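Long-range contacts in serine proteinase inhibitor A (Sagittaria sagittifolia, PDB 3E8L), which inhibits endopeptidases and probably blocks one trypsin and one chymotrypsin at the same time through two reactive sites: residues K52-E57 and R167-I172; L65-S70 and Y85-S90; T99-G104 and I117-Y122. The protein carries 2 engineered substitutions. All coordinates share one frame; numbering follows the deposited sequence.

All three contacts lie in one beta-trefoil domain that has no helix. Contact 1 joins distant parts of the chain, and contacts 2 and 3 follow one after the other between its two segments. Contacts 1 and 3 have centres about 10 Å apart and share a sheet, in which strands 52-57 and 113-119 are neighbours. The backbones of 167-172 and 117-122 also meet, with L170 O 3.0 Å from I117 N. Contact 2 lies in a four-stranded sheet, its centre about 11 Å from that of contact 3. W101 joins the two: W101 N is 2.8 Å from F87 O, and its ring meets F87 and F89, so these parts of the trefoil pack together through aromatic side chains.

Contact 1 of 3, residues K52-E57 and R167-I172; sequences KSYVYE and RTLLGI
Strands 52-57 and 167-172 meet at 123° between their N-to-C directions and bridge at a single place, Y56 with L169. Two backbone bonds flank the bridge. L170 N donates to V55 O at 3.0 Å, almost straight at 172° and in the carbonyl plane. E57 N donates to T168 O at 2.8 Å, nearly along the C=O axis. A water lies within hydrogen-bonding distance of both V55 O and L170 O, 2.9 Å from V55 O. L169 packs against both tyrosines. Its CG is anti to its own carbonyl carbon. The L169 and Y54 side chains cross obliquely, with L169 CD2 3.7 Å from Y54 CD1, while L169 CG lies 3.9 Å from Y56 CB. V55 CG1, anti to the backbone N, meets L170 CD1 at 4.0 Å. Beyond CB, Y56 sends its ring past R167, where Y56 CE1 is 4.2 Å from R167 CD. The ring and guanidinium planes are 64° apart there. E57 and T168 run alongside each other in the same direction, with E57 OE1 near T168 CG2. The hydroxyl of Y54 leaves the contact and bonds to E107. L169 also pairs by backbone with F162, and V55 with I117. The strand pair 159-164 and 167-172 is thus joined steeply to the sheet of 52-57 and 113-119, a junction of strand pairs within the beta-trefoil fold of Kunitz-type (STI) inhibitors.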
loop_
_atom_site.group_PDB
_atom_site.type_symbol
_atom_site.label_atom_id
_atom_site.label_comp_id
_atom_site.label_asym_id
_atom_site.label_seq_id
_atom_site.Cartn_x
_atom_site.Cartn_y
_atom_site.Cartn_z
ATOM N N LYS A 52 5.474 5.893 -12.546
ATOM C CA LYS A 52 6.236 4.769 -11.983
ATOM C C LYS A 52 7.756 4.775 -12.234
ATOM O O LYS A 52 8.229 5.132 -13.312
ATOM C CB LYS A 52 5.620 3.464 -12.473
ATOM C CG LYS A 52 6.152 2.202 -11.826
ATOM C CD LYS A 52 5.419 0.976 -12.360
ATOM C CE LYS A 52 3.989 0.936 -11.877
ATOM N NZ LYS A 52 3.386 -0.373 -12.215
ATOM N N SER A 53 8.505 4.355 -11.219
ATOM C CA SER A 53 9.966 4.361 -11.231
ATOM C C SER A 53 10.510 3.022 -10.762
ATOM O O SER A 53 9.796 2.262 -10.086
ATOM C CB SER A 53 10.489 5.436 -10.278
ATOM O OG SER A 53 10.394 6.731 -10.829
ATOM N N TYR A 54 11.768 2.722 -11.103
ATOM C CA TYR A 54 12.449 1.579 -10.485
ATOM C C TYR A 54 13.136 2.074 -9.228
ATOM O O TYR A 54 13.771 3.139 -9.263
ATOM C CB TYR A 54 13.505 0.976 -11.403
ATOM C CG TYR A 54 12.981 0.362 -12.676
ATOM C CD1 TYR A 54 12.516 -0.934 -12.691
ATOM C CD2 TYR A 54 12.982 1.078 -13.870
ATOM C CE1 TYR A 54 12.056 -1.516 -13.851
ATOM C CE2 TYR A 54 12.515 0.510 -15.049
ATOM C CZ TYR A 54 12.049 -0.803 -15.031
ATOM O OH TYR A 54 11.576 -1.406 -16.182
ATOM N N VAL A 55 12.995 1.318 -8.133
ATOM C CA VAL A 55 13.846 1.487 -6.959
ATOM C C VAL A 55 15.240 0.922 -7.268
ATOM O O VAL A 55 15.407 -0.274 -7.540
ATOM C CB VAL A 55 13.271 0.791 -5.709
ATOM C CG1 VAL A 55 14.126 1.119 -4.482
ATOM C CG2 VAL A 55 11.844 1.204 -5.470
ATOM N N TYR A 56 16.231 1.797 -7.251
ATOM C CA TYR A 56 17.616 1.406 -7.493
ATOM C C TYR A 56 18.567 2.119 -6.531
ATOM O O TYR A 56 18.204 3.110 -5.881
ATOM C CB TYR A 56 18.002 1.733 -8.938
ATOM C CG TYR A 56 18.624 3.101 -9.151
ATOM C CD1 TYR A 56 19.937 3.221 -9.600
ATOM C CD2 TYR A 56 17.902 4.274 -8.908
ATOM C CE1 TYR A 56 20.521 4.469 -9.793
ATOM C CE2 TYR A 56 18.474 5.527 -9.094
ATOM C CZ TYR A 56 19.779 5.621 -9.538
ATOM O OH TYR A 56 20.349 6.866 -9.735
ATOM N N GLU A 57 19.795 1.628 -6.455
ATOM C CA GLU A 57 20.794 2.235 -5.601
ATOM C C GLU A 57 21.527 3.351 -6.347
ATOM O O GLU A 57 22.189 3.105 -7.355
ATOM C CB GLU A 57 21.766 1.172 -5.151
ATOM C CG GLU A 57 22.622 1.580 -3.990
ATOM C CD GLU A 57 23.704 0.560 -3.716
ATOM O OE1 GLU A 57 23.389 -0.645 -3.799
ATOM O OE2 GLU A 57 24.857 0.962 -3.434
ATOM N N ARG A 167 23.443 -0.542 -13.602
ATOM C CA ARG A 167 22.780 0.019 -12.426
ATOM C C ARG A 167 22.271 -1.080 -11.483
ATOM O O ARG A 167 21.807 -2.139 -11.928
ATOM C CB ARG A 167 21.666 0.999 -12.819
ATOM C CG ARG A 167 22.202 2.259 -13.484
ATOM C CD ARG A 167 21.134 3.288 -13.749
ATOM N NE ARG A 167 21.468 4.107 -14.918
ATOM C CZ ARG A 167 21.751 5.417 -14.888
ATOM N NH1 ARG A 167 21.741 6.095 -13.730
ATOM N NH2 ARG A 167 22.055 6.061 -16.024
ATOM N N THR A 168 22.391 -0.834 -10.181
ATOM C CA THR A 168 21.941 -1.785 -9.210
ATOM C C THR A 168 20.468 -1.527 -8.845
ATOM O O THR A 168 20.133 -0.520 -8.227
ATOM C CB THR A 168 22.853 -1.782 -7.980
ATOM O OG1 THR A 168 24.164 -2.233 -8.362
ATOM C CG2 THR A 168 22.306 -2.709 -6.899
ATOM N N LEU A 169 19.595 -2.446 -9.247
ATOM C CA LEU A 169 18.160 -2.333 -9.002
ATOM C C LEU A 169 17.677 -3.360 -7.982
ATOM O O LEU A 169 18.249 -4.440 -7.851
ATOM C CB LEU A 169 17.379 -2.528 -10.311
ATOM C CG LEU A 169 17.210 -1.347 -11.253
ATOM C CD1 LEU A 169 18.540 -0.975 -11.939
ATOM C CD2 LEU A 169 16.113 -1.680 -12.276
ATOM N N LEU A 170 16.609 -3.029 -7.280
ATOM C CA LEU A 170 16.081 -3.936 -6.287
ATOM C C LEU A 170 14.960 -4.743 -6.897
ATOM O O LEU A 170 14.212 -4.229 -7.732
ATOM C CB LEU A 170 15.574 -3.162 -5.076
ATOM C CG LEU A 170 16.595 -2.406 -4.231
ATOM C CD1 LEU A 170 15.953 -2.065 -2.932
ATOM C CD2 LEU A 170 17.836 -3.265 -3.997
ATOM N N GLY A 171 14.849 -6.006 -6.494
ATOM C CA GLY A 171 13.725 -6.846 -6.895
ATOM C C GLY A 171 13.560 -8.005 -5.929
ATOM O O GLY A 171 14.295 -8.108 -4.940
ATOM N N ILE A 172 12.570 -8.860 -6.186
ATOM C CA ILE A 172 12.349 -10.053 -5.401
ATOM C C ILE A 172 13.462 -11.018 -5.756
ATOM O O ILE A 172 13.731 -11.259 -6.948
ATOM C CB ILE A 172 10.978 -10.688 -5.730
ATOM C CG1 ILE A 172 9.842 -9.701 -5.455
ATOM C CG2 ILE A 172 10.787 -12.050 -5.014
ATOM C CD1 ILE A 172 9.740 -9.155 -4.008
HETATM O O HOH W 1 13.973 -2.057 -9.331
#

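Contact 2 of 3, residues L65-S70 and Y85-S90; sequences LPVGFS and YKFSFS. With SO4 (sulfate ion), chain I.
In this beta-trefoil, strands 67-70 and 84-89 pair antiparallel in a four-stranded sheet, with 67-70 at its edge within the chain. The segment axes run at 156°. G68 with S88 and S70 with K86 are hydrogen-bonded pairs, while V67 with F89 and F69 with F87 are non-hydrogen-bonded pairs. K86 is on the face with S70 and S88, and its CB lies 3.6 Å from S70 OG. CG is anti to the backbone N and still beside that hydroxyl. The chain then runs extended to a sulfate, probably from the crystallisation liquor. K86 CD passes 3.4 Å from sulfate O4, K86 CE nears O1, and K86 NZ donates to sulfate O1 at 3.2 Å. K86 also makes a cation-pi contact with F128. V67, F69, F87 and F89 are on the other face. The edge of F69 meets the face of F87 in a T-shaped stack, planes at 67°, with F69 CE1 over the middle of the F87 ring, 3.7 Å above its plane. F87 CB packs on V67 CG1, and the F87 ring also meets W101 and F131. An alanine in place of F87 would remove the ring under the F69 edge and probably loosen the packing toward W101 and F131. L65 CD1 sits over a face of the F89 ring, 3.9 Å from its centroid. P66 O lies at that ring's edge and takes S90 N at 2.6 Å, the donor 34° out of the carbonyl plane.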
loop_
_atom_site.group_PDB
_atom_site.type_symbol
_atom_site.label_atom_id
_atom_site.label_comp_id
_atom_site.label_asym_id
_atom_site.label_seq_id
_atom_site.Cartn_x
_atom_site.Cartn_y
_atom_site.Cartn_z
ATOM N N LEU A 65 16.957 9.195 -1.850
ATOM C CA LEU A 65 15.724 9.890 -1.603
ATOM C C LEU A 65 15.217 9.576 -0.231
ATOM O O LEU A 65 15.445 8.531 0.295
ATOM C CB LEU A 65 14.672 9.571 -2.630
ATOM C CG LEU A 65 14.766 10.018 -4.064
ATOM C CD1 LEU A 65 13.824 9.206 -4.839
ATOM C CD2 LEU A 65 14.420 11.432 -4.227
ATOM N N PRO A 66 14.554 10.538 0.355
ATOM C CA PRO A 66 13.929 10.378 1.667
ATOM C C PRO A 66 12.730 9.449 1.590
ATOM O O PRO A 66 11.962 9.533 0.642
ATOM C CB PRO A 66 13.453 11.797 2.005
ATOM C CG PRO A 66 14.102 12.705 1.041
ATOM C CD PRO A 66 14.402 11.913 -0.162
ATOM N N VAL A 67 12.569 8.579 2.583
ATOM C CA VAL A 67 11.456 7.645 2.629
ATOM C C VAL A 67 10.675 7.809 3.926
ATOM O O VAL A 67 11.250 7.892 4.999
ATOM C CB VAL A 67 11.930 6.174 2.541
ATOM C CG1 VAL A 67 10.741 5.233 2.305
ATOM C CG2 VAL A 67 12.994 5.982 1.457
ATOM N N GLY A 68 9.351 7.840 3.822
ATOM C CA GLY A 68 8.469 7.824 4.991
ATOM C C GLY A 68 7.899 6.430 5.158
ATOM O O GLY A 68 7.633 5.728 4.168
ATOM N N PHE A 69 7.714 6.026 6.408
ATOM C CA PHE A 69 7.236 4.687 6.731
ATOM C C PHE A 69 5.892 4.786 7.403
ATOM O O PHE A 69 5.715 5.533 8.363
ATOM C CB PHE A 69 8.226 3.963 7.640
ATOM C CG PHE A 69 9.628 3.947 7.105
ATOM C CD1 PHE A 69 9.923 3.291 5.899
ATOM C CD2 PHE A 69 10.651 4.608 7.787
ATOM C CE1 PHE A 69 11.220 3.290 5.388
ATOM C CE2 PHE A 69 11.953 4.605 7.287
ATOM C CZ PHE A 69 12.232 3.944 6.083
ATOM N N SER A 70 4.918 4.051 6.900
ATOM C CA SER A 70 3.604 4.180 7.493
ATOM C C SER A 70 2.884 2.856 7.660
ATOM O O SER A 70 3.293 1.843 7.096
ATOM C CB SER A 70 2.787 5.245 6.758
ATOM O OG SER A 70 2.413 4.798 5.494
ATOM N N TYR A 85 5.219 -2.365 6.641
ATOM C CA TYR A 85 5.006 -0.949 6.431
ATOM C C TYR A 85 4.984 -0.560 4.974
ATOM O O TYR A 85 5.628 -1.194 4.129
ATOM C CB TYR A 85 6.081 -0.159 7.153
ATOM C CG TYR A 85 6.131 -0.522 8.597
ATOM C CD1 TYR A 85 5.155 -0.061 9.480
ATOM C CD2 TYR A 85 7.131 -1.350 9.081
ATOM C CE1 TYR A 85 5.191 -0.411 10.825
ATOM C CE2 TYR A 85 7.173 -1.711 10.412
ATOM C CZ TYR A 85 6.206 -1.245 11.280
ATOM O OH TYR A 85 6.270 -1.610 12.600
ATOM N N LYS A 86 4.220 0.494 4.697
ATOM C CA LYS A 86 4.225 1.169 3.408
ATOM C C LYS A 86 5.467 2.063 3.367
ATOM O O LYS A 86 5.707 2.830 4.307
ATOM C CB LYS A 86 2.947 1.993 3.308
ATOM C CG LYS A 86 2.743 2.824 2.044
ATOM C CD LYS A 86 1.239 3.171 1.981
ATOM C CE LYS A 86 0.951 4.480 1.275
ATOM N NZ LYS A 86 -0.352 5.049 1.726
ATOM N N PHE A 87 6.263 1.934 2.305
ATOM C CA PHE A 87 7.450 2.780 2.074
ATOM C C PHE A 87 7.091 3.840 1.037
ATOM O O PHE A 87 6.551 3.506 -0.009
ATOM C CB PHE A 87 8.608 1.934 1.536
ATOM C CG PHE A 87 9.327 1.111 2.584
ATOM C CD1 PHE A 87 8.663 0.633 3.721
ATOM C CD2 PHE A 87 10.678 0.784 2.408
ATOM C CE1 PHE A 87 9.345 -0.141 4.671
ATOM C CE2 PHE A 87 11.350 0.013 3.342
ATOM C CZ PHE A 87 10.695 -0.444 4.472
ATOM N N SER A 88 7.396 5.106 1.308
ATOM C CA SER A 88 7.035 6.185 0.391
ATOM C C SER A 88 8.156 7.205 0.301
ATOM O O SER A 88 8.599 7.755 1.308
ATOM C CB SER A 88 5.744 6.864 0.839
ATOM O OG SER A 88 4.618 5.999 0.698
ATOM N N PHE A 89 8.632 7.438 -0.906
ATOM C CA PHE A 89 9.626 8.448 -1.119
ATOM C C PHE A 89 9.060 9.847 -0.900
ATOM O O PHE A 89 7.919 10.136 -1.254
ATOM C CB PHE A 89 10.177 8.359 -2.540
ATOM C CG PHE A 89 11.163 7.237 -2.751
ATOM C CD1 PHE A 89 12.298 7.117 -1.942
ATOM C CD2 PHE A 89 10.974 6.330 -3.781
ATOM C CE1 PHE A 89 13.226 6.075 -2.154
ATOM C CE2 PHE A 89 11.885 5.299 -4.010
ATOM C CZ PHE A 89 13.015 5.169 -3.207
ATOM N N SER A 90 9.874 10.716 -0.310
ATOM C CA SER A 90 9.506 12.114 -0.161
ATOM C C SER A 90 10.197 12.830 -1.292
ATOM O O SER A 90 11.397 13.114 -1.230
ATOM C CB SER A 90 9.971 12.657 1.188
ATOM O OG SER A 90 9.444 13.946 1.414
HETATM S S SO4 I . -1.682 2.938 4.845
HETATM O O1 SO4 I . -2.245 3.201 3.518
HETATM O O2 SO4 I . -1.359 4.196 5.514
HETATM O O3 SO4 I . -2.625 2.152 5.645
HETATM O O4 SO4 I . -0.443 2.180 4.712
#

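Contact 3 of 3, residues T99-G104 and I117-Y122; sequences TAWSIG and ITAGDY
The indole of W101 is met obliquely at both of its rings. I117 CG2 reaches the six-membered ring, 3.8 Å from W101 CE3, and A119 CB comes to the five-membered ring, 4.0 Å from W101 CD1. The rings of F87 and F89 also meet the indole, and F131 stands edge-to-face with it. V55 of strand 52-57 touches it too. I117 CG2 is anti to its own backbone N, which puts it beside the indole. The carboxylate of D121 is a second flat group. Y122 N bonds to D121 OD1 from above the carboxylate plane, and D121 OD2 bonds to N127. The Y122 ring makes a cation-pi contact with a basic side chain of another protein chain. These pieces belong to a beta-trefoil, in which strands 101-103 and 117-119 pair antiparallel. S102 and T118 form the hydrogen-bonded pair. T118 N donates to S102 O at 2.7 Å, nearly along the C=O axis, and S102 N returns a bond to T118 O at 2.8 Å from above the carbonyl plane. Their hydroxyl oxygens lie near each other, S102 OG 3.7 Å from T118 OG1, too far for a hydrogen bond, both in the crowded position between the backbone N and the carbonyl carbon. G120 N donates to A100 O at 2.8 Å, from above the carbonyl plane. The positive phi of G120, 96°, would press a CB against the carbonyl O of A119. At G104 a CB would come within 3.2 Å of T118 CG2.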
loop_
_atom_site.group_PDB
_atom_site.type_symbol
_atom_site.label_atom_id
_atom_site.label_comp_id
_atom_site.label_asym_id
_atom_site.label_seq_id
_atom_site.Cartn_x
_atom_site.Cartn_y
_atom_site.Cartn_z
ATOM N N THR A 99 3.960 7.819 -4.351
ATOM C CA THR A 99 5.365 7.469 -4.332
ATOM C C THR A 99 5.589 6.191 -3.490
ATOM O O THR A 99 6.718 5.898 -3.073
ATOM C CB THR A 99 6.231 8.645 -3.758
ATOM O OG1 THR A 99 5.847 8.895 -2.402
ATOM C CG2 THR A 99 6.066 9.919 -4.561
ATOM N N ALA A 100 4.520 5.443 -3.225
ATOM C CA ALA A 100 4.631 4.230 -2.410
ATOM C C ALA A 100 5.361 3.131 -3.195
ATOM O O ALA A 100 5.243 3.050 -4.420
ATOM C CB ALA A 100 3.263 3.769 -1.958
ATOM N N TRP A 101 6.123 2.308 -2.494
ATOM C CA TRP A 101 6.843 1.214 -3.117
ATOM C C TRP A 101 5.901 0.080 -3.404
ATOM O O TRP A 101 4.922 -0.104 -2.679
ATOM C CB TRP A 101 7.907 0.669 -2.164
ATOM C CG TRP A 101 9.085 1.519 -1.955
ATOM C CD1 TRP A 101 9.178 2.871 -2.143
ATOM C CD2 TRP A 101 10.364 1.092 -1.461
ATOM N NE1 TRP A 101 10.453 3.305 -1.826
ATOM C CE2 TRP A 101 11.191 2.229 -1.396
ATOM C CE3 TRP A 101 10.893 -0.142 -1.089
ATOM C CZ2 TRP A 101 12.509 2.161 -0.970
ATOM C CZ3 TRP A 101 12.197 -0.199 -0.657
ATOM C CH2 TRP A 101 12.991 0.937 -0.607
ATOM N N SER A 102 6.197 -0.713 -4.438
ATOM C CA SER A 102 5.551 -2.032 -4.530
ATOM C C SER A 102 6.270 -3.098 -5.341
ATOM O O SER A 102 7.210 -2.804 -6.079
ATOM C CB SER A 102 4.073 -1.917 -4.943
ATOM O OG SER A 102 3.944 -1.340 -6.193
ATOM N N ILE A 103 5.835 -4.342 -5.157
ATOM C CA ILE A 103 6.335 -5.463 -5.911
ATOM C C ILE A 103 5.811 -5.359 -7.327
ATOM O O ILE A 103 4.615 -5.343 -7.570
ATOM C CB ILE A 103 5.873 -6.788 -5.324
ATOM C CG1 ILE A 103 6.105 -6.805 -3.821
ATOM C CG2 ILE A 103 6.633 -7.937 -5.979
ATOM C CD1 ILE A 103 5.329 -7.858 -3.124
ATOM N N GLY A 104 6.718 -5.287 -8.269
ATOM C CA GLY A 104 6.316 -5.138 -9.645
ATOM C C GLY A 104 6.190 -6.466 -10.352
ATOM O O GLY A 104 6.805 -7.465 -9.952
ATOM N N ILE A 117 11.226 -4.006 -7.520
ATOM C CA ILE A 117 10.485 -3.168 -6.600
ATOM C C ILE A 117 10.331 -1.853 -7.353
ATOM O O ILE A 117 11.314 -1.320 -7.889
ATOM C CB ILE A 117 11.248 -2.915 -5.277
ATOM C CG1 ILE A 117 11.687 -4.236 -4.641
ATOM C CG2 ILE A 117 10.385 -2.128 -4.315
ATOM C CD1 ILE A 117 10.584 -5.272 -4.550
ATOM N N THR A 118 9.101 -1.356 -7.435
ATOM C CA THR A 118 8.845 -0.091 -8.108
ATOM C C THR A 118 8.410 0.925 -7.059
ATOM O O THR A 118 8.231 0.568 -5.886
ATOM C CB THR A 118 7.806 -0.226 -9.269
ATOM O OG1 THR A 118 6.538 -0.640 -8.745
ATOM C CG2 THR A 118 8.280 -1.233 -10.293
ATOM N N ALA A 119 8.266 2.183 -7.462
ATOM C CA ALA A 119 7.763 3.198 -6.572
ATOM C C ALA A 119 6.903 4.139 -7.356
ATOM O O ALA A 119 7.321 4.663 -8.397
ATOM C CB ALA A 119 8.909 3.965 -5.935
ATOM N N GLY A 120 5.704 4.380 -6.853
ATOM C CA GLY A 120 4.823 5.358 -7.450
ATOM C C GLY A 120 3.830 4.724 -8.393
ATOM O O GLY A 120 4.147 3.751 -9.073
ATOM N N ASP A 121 2.629 5.278 -8.427
ATOM C CA ASP A 121 1.592 4.869 -9.382
ATOM C C ASP A 121 0.496 5.919 -9.286
ATOM O O ASP A 121 0.518 6.767 -8.386
ATOM C CB ASP A 121 1.038 3.478 -9.022
ATOM C CG ASP A 121 0.584 2.673 -10.238
ATOM O OD1 ASP A 121 0.401 3.225 -11.339
ATOM O OD2 ASP A 121 0.389 1.451 -10.071
ATOM N N TYR A 122 -0.445 5.891 -10.218
ATOM C CA TYR A 122 -1.602 6.763 -10.140
ATOM C C TYR A 122 -2.237 6.600 -8.761
ATOM O O TYR A 122 -2.543 5.477 -8.351
ATOM C CB TYR A 122 -2.583 6.364 -11.228
ATOM C CG TYR A 122 -2.090 6.645 -12.626
ATOM C CD1 TYR A 122 -1.861 7.963 -13.053
ATOM C CD2 TYR A 122 -1.872 5.612 -13.538
ATOM C CE1 TYR A 122 -1.429 8.242 -14.328
ATOM C CE2 TYR A 122 -1.433 5.884 -14.842
ATOM C CZ TYR A 122 -1.209 7.206 -15.219
ATOM O OH TYR A 122 -0.779 7.522 -16.483
#